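Local atomic coordinates of aldolase (Klebsiella pneumoniae, PDB entry 6VOQ), a protein that belongs to the class II aldolase and adducin family and carries a bound zinc ion. Residues V12-G15 / A16-S20; F188-N192 / R193-Y197. All coordinates share one frame; numbering follows the deposited sequence.

Contact 1: V12-G15 / A16-S20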
# COMPACT_ATOMS: atom_id res chain seq x y z
N VAL A 12 -13.72 -13.23 -12.16
CA VAL A 12 -12.37 -13.65 -11.81
C VAL A 12 -11.40 -12.47 -11.88
O VAL A 12 -10.60 -12.26 -10.96
CB VAL A 12 -11.92 -14.80 -12.73
CG1 VAL A 12 -10.45 -15.17 -12.46
CG2 VAL A 12 -12.83 -16.00 -12.56
N GLN A 13 -11.44 -11.69 -12.96
CA GLN A 13 -10.51 -10.58 -13.12
C GLN A 13 -10.72 -9.54 -12.04
O GLN A 13 -9.77 -9.07 -11.41
CB GLN A 13 -10.67 -9.95 -14.50
CG GLN A 13 -10.25 -10.86 -15.63
CD GLN A 13 -10.41 -10.19 -16.99
OE1 GLN A 13 -10.92 -9.08 -17.10
NE2 GLN A 13 -9.99 -10.89 -18.05
N ILE A 14 -11.98 -9.18 -11.80
CA ILE A 14 -12.26 -8.17 -10.79
C ILE A 14 -11.81 -8.66 -9.41
O ILE A 14 -11.19 -7.90 -8.65
CB ILE A 14 -13.75 -7.78 -10.84
CG1 ILE A 14 -13.92 -6.80 -12.02
CG2 ILE A 14 -14.20 -7.16 -9.54
CD1 ILE A 14 -15.28 -6.23 -12.18
N GLY A 15 -12.05 -9.93 -9.09
CA GLY A 15 -11.54 -10.48 -7.85
C GLY A 15 -10.03 -10.33 -7.71
O GLY A 15 -9.54 -9.86 -6.69
N ALA A 16 -9.29 -10.70 -8.75
CA ALA A 16 -7.83 -10.61 -8.71
C ALA A 16 -7.38 -9.16 -8.54
O ALA A 16 -6.43 -8.89 -7.80
CB ALA A 16 -7.23 -11.21 -9.99
N SER A 17 -8.04 -8.22 -9.22
CA SER A 17 -7.69 -6.81 -9.12
C SER A 17 -7.93 -6.29 -7.71
O SER A 17 -7.13 -5.51 -7.18
CB SER A 17 -8.50 -6.00 -10.14
OG SER A 17 -8.05 -4.66 -10.22
N LEU A 18 -9.03 -6.71 -7.09
CA LEU A 18 -9.33 -6.29 -5.72
C LEU A 18 -8.34 -6.91 -4.74
O LEU A 18 -7.92 -6.26 -3.78
CB LEU A 18 -10.76 -6.67 -5.35
CG LEU A 18 -11.88 -5.97 -6.11
CD1 LEU A 18 -13.21 -6.65 -5.82
CD2 LEU A 18 -11.93 -4.49 -5.77
N PHE A 19 -7.97 -8.18 -4.96
CA PHE A 19 -7.06 -8.84 -4.04
C PHE A 19 -5.65 -8.27 -4.14
O PHE A 19 -5.01 -7.99 -3.13
CB PHE A 19 -7.03 -10.34 -4.30
CG PHE A 19 -6.24 -11.13 -3.28
CD1 PHE A 19 -6.84 -11.56 -2.10
CD2 PHE A 19 -4.92 -11.45 -3.51
CE1 PHE A 19 -6.13 -12.30 -1.16
CE2 PHE A 19 -4.20 -12.19 -2.58
CZ PHE A 19 -4.81 -12.61 -1.40
N SER A 20 -5.15 -8.11 -5.37
CA SER A 20 -3.77 -7.64 -5.51
C SER A 20 -3.60 -6.23 -4.98
O SER A 20 -2.51 -5.86 -4.54
CB SER A 20 -3.33 -7.73 -6.97
OG SER A 20 -4.09 -6.85 -7.77

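Contact 2: F188-N192 / R193-Y197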
# COMPACT_ATOMS: atom_id res chain seq x y z
N PHE A 188 -10.62 8.97 7.72
CA PHE A 188 -9.60 8.69 8.72
C PHE A 188 -8.33 9.47 8.46
O PHE A 188 -7.64 9.84 9.42
CB PHE A 188 -9.33 7.20 8.79
CG PHE A 188 -10.45 6.45 9.43
CD1 PHE A 188 -10.53 6.35 10.81
CD2 PHE A 188 -11.46 5.89 8.66
CE1 PHE A 188 -11.57 5.67 11.41
CE2 PHE A 188 -12.50 5.22 9.24
CZ PHE A 188 -12.56 5.10 10.63
N THR A 189 -8.04 9.78 7.20
CA THR A 189 -6.90 10.63 6.89
C THR A 189 -7.11 12.06 7.38
O THR A 189 -6.21 12.67 7.96
CB THR A 189 -6.65 10.63 5.38
OG1 THR A 189 -6.27 9.31 4.96
CG2 THR A 189 -5.56 11.63 5.00
N LEU A 190 -8.30 12.61 7.14
CA LEU A 190 -8.55 13.97 7.56
C LEU A 190 -8.59 14.08 9.08
O LEU A 190 -8.16 15.10 9.63
CB LEU A 190 -9.85 14.47 6.94
CG LEU A 190 -9.74 14.67 5.42
CD1 LEU A 190 -11.11 14.81 4.78
CD2 LEU A 190 -8.87 15.88 5.13
N GLY A 191 -9.08 13.04 9.76
CA GLY A 191 -9.00 13.01 11.21
C GLY A 191 -9.78 14.15 11.83
O GLY A 191 -10.92 14.44 11.43
N ASN A 192 -9.18 14.82 12.80
CA ASN A 192 -9.84 15.91 13.49
C ASN A 192 -9.49 17.28 12.90
O ASN A 192 -9.75 18.31 13.55
CB ASN A 192 -9.51 15.86 14.98
CG ASN A 192 -8.02 15.73 15.23
OD1 ASN A 192 -7.20 16.38 14.58
ND2 ASN A 192 -7.67 14.89 16.20
N ARG A 193 -8.91 17.32 11.70
CA ARG A 193 -8.67 18.59 11.04
C ARG A 193 -9.98 19.19 10.56
O ARG A 193 -10.96 18.48 10.31
CB ARG A 193 -7.72 18.41 9.87
CG ARG A 193 -6.33 18.00 10.24
CD ARG A 193 -5.54 17.78 8.98
NE ARG A 193 -4.20 17.24 9.22
CZ ARG A 193 -3.09 17.96 9.15
NH1 ARG A 193 -3.16 19.26 8.87
NH2 ARG A 193 -1.91 17.38 9.37
N GLU A 194 -10.01 20.52 10.44
CA GLU A 194 -11.22 21.18 10.00
C GLU A 194 -11.44 20.93 8.51
O GLU A 194 -10.61 21.31 7.68
CB GLU A 194 -11.17 22.68 10.28
CG GLU A 194 -12.47 23.38 9.90
CD GLU A 194 -12.44 24.87 10.15
OE1 GLU A 194 -11.41 25.37 10.67
OE2 GLU A 194 -13.44 25.55 9.84
N ILE A 195 -12.56 20.32 8.18
CA ILE A 195 -12.88 19.88 6.83
C ILE A 195 -13.84 20.87 6.20
O ILE A 195 -14.80 21.33 6.85
CB ILE A 195 -13.47 18.46 6.86
CG1 ILE A 195 -12.43 17.50 7.44
CG2 ILE A 195 -13.95 18.01 5.47
CD1 ILE A 195 -12.97 16.18 7.84
N ARG A 196 -13.59 21.21 4.93
CA ARG A 196 -14.52 21.97 4.10
C ARG A 196 -15.58 21.01 3.55
O ARG A 196 -15.48 20.50 2.43
CB ARG A 196 -13.77 22.66 2.96
CG ARG A 196 -14.21 24.10 2.63
CD ARG A 196 -15.64 24.18 2.11
NE ARG A 196 -15.78 23.55 0.79
CZ ARG A 196 -16.92 23.52 0.10
NH1 ARG A 196 -18.02 24.08 0.58
NH2 ARG A 196 -16.96 22.92 -1.07
N TYR A 197 -16.60 20.74 4.36
CA TYR A 197 -17.67 19.85 3.92
C TYR A 197 -18.47 20.49 2.78
O TYR A 197 -18.51 21.71 2.62
CB TYR A 197 -18.62 19.53 5.08
CG TYR A 197 -18.04 18.58 6.11
CD1 TYR A 197 -17.89 17.23 5.83
CD2 TYR A 197 -17.66 19.04 7.36
CE1 TYR A 197 -17.36 16.36 6.77
CE2 TYR A 197 -17.14 18.19 8.31
CZ TYR A 197 -16.98 16.85 8.00
OH TYR A 197 -16.46 16.00 8.94
O HOH W 1 -5.15 14.65 9.98
O HOH W 2 -12.57 16.66 11.49

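Contact 1: V12-G15 / A16-S20
Ile14 and Leu18 run alongside each other on one flank of helix 4-20, their ends turned in a common direction. The touching branches are Ile14 CG2 and Leu18 CD1, 3.9 Å apart. In Leu18, CG stands anti to the carbonyl carbon and beside the backbone N (chi1 -66°). That torsion lays the side chain back along the preceding turn, and Leu18 CG comes to 3.3 Å from Ile14 O. Ile14 O also takes the hydrogen bond from Leu18 N at 2.9 Å, so one residue meets it with both its amide and its side chain. This is the i to i+4 pattern of an alpha-helix. Ala16 N to Val12 O, Ser17 N to Gln13 O and Phe19 N to Gly15 O repeat it. Phe19 swings its ring away from Gly15, although Phe19 CB stays 3.5 Å from Gly15 O. At the end of the helix Ala16 O is gripped twice by one residue. Ser20 N reaches Ala16 O at 2.9 Å and Ser20 OG reaches the same atom at 3.1 Å, from opposite faces of the carbonyl plane. The buried flank faces helix 170-190, where Ile14 and Leu18 both touch Thr174, and strand 30-34, where both touch Leu31. Phe19 packs on Arg21 of the second subunit, and Ser17 on Phe19 of the third. The chemistry is therefore divided by side: the apolar flank of Ile14 and Leu18 packs on its own chain, while Ser17 and Phe19 reach neighbouring subunits, and the hydroxyl of Ser20 adds a second bond to a backbone carbonyl.

Contact 2: F188-N192 / R193-Y197
Arg193 O takes a hydrogen bond from a water at 2.7 Å, and the same water also donates to Gly191 O, at 2.8 Å. It thus ties two carbonyls of the turn together. A second water joins the helix end to the arginine side chain. It accepts from Arg193 NE at 2.9 Å, lying in the guanidinium plane at its edge, and donates to Thr189 O. The Arg193 chain runs extended from CG to NE, with CG beside the backbone N (chi1 -66°). Its first carbons pass close to the Leu190 carbonyl, Arg193 CB being 3.3 Å from Leu190 O. Arg193 N donates to Leu190 O at 3.1 Å, with the donor tilted 28° from the carbonyl plane. This bond closes a type II' beta turn from Leu190 to Arg193, which ends helix 170-190. Gly191 is the first residue to leave helical angles, and its positive phi (62°) is one that glycine adopts readily. Beyond the turn the chain leads Ile195 back over Leu190. Their side chains cross obliquely, and Ile195 CD1 lies 3.7 Å from Leu190 CB and 3.8 Å from Leu190 CD1. Ile195 CG2 sits over the centre of the Tyr197 ring, 3.9 Å above its plane, a CH-pi type of approach. Phe118 touches Leu190, Ile195 and Tyr197, so these apolar groups share one neighbour. Tyr197 also makes a cation-pi contact with Arg116. Leu106 of the third subunit packs on both Leu190 and Arg193, and Asn160 of that subunit donates through ND2 to Arg196 O.

In the fold
Helix 4-20 comes first along the chain, and contact 1 lies in its last turns. No loop is closed there, because the two segments are continuous helix. The chain then builds the mixed sheet and its helices before entering helix 170-190. Contact 2 follows at the end of that helix, where the turn sends the chain toward helix 200-204. The two contacts are in series, neither nested nor crossed. The centres of contact 1 and contact 2 are about 31 Å apart, and the nearest atoms of contact 1 and contact 2 about 18 Å apart. Helix 170-190 links them: its Leu170, Arg171 and Thr174 meet contact 1, and its last residues belong to contact 2. Both also touch neighbouring subunits.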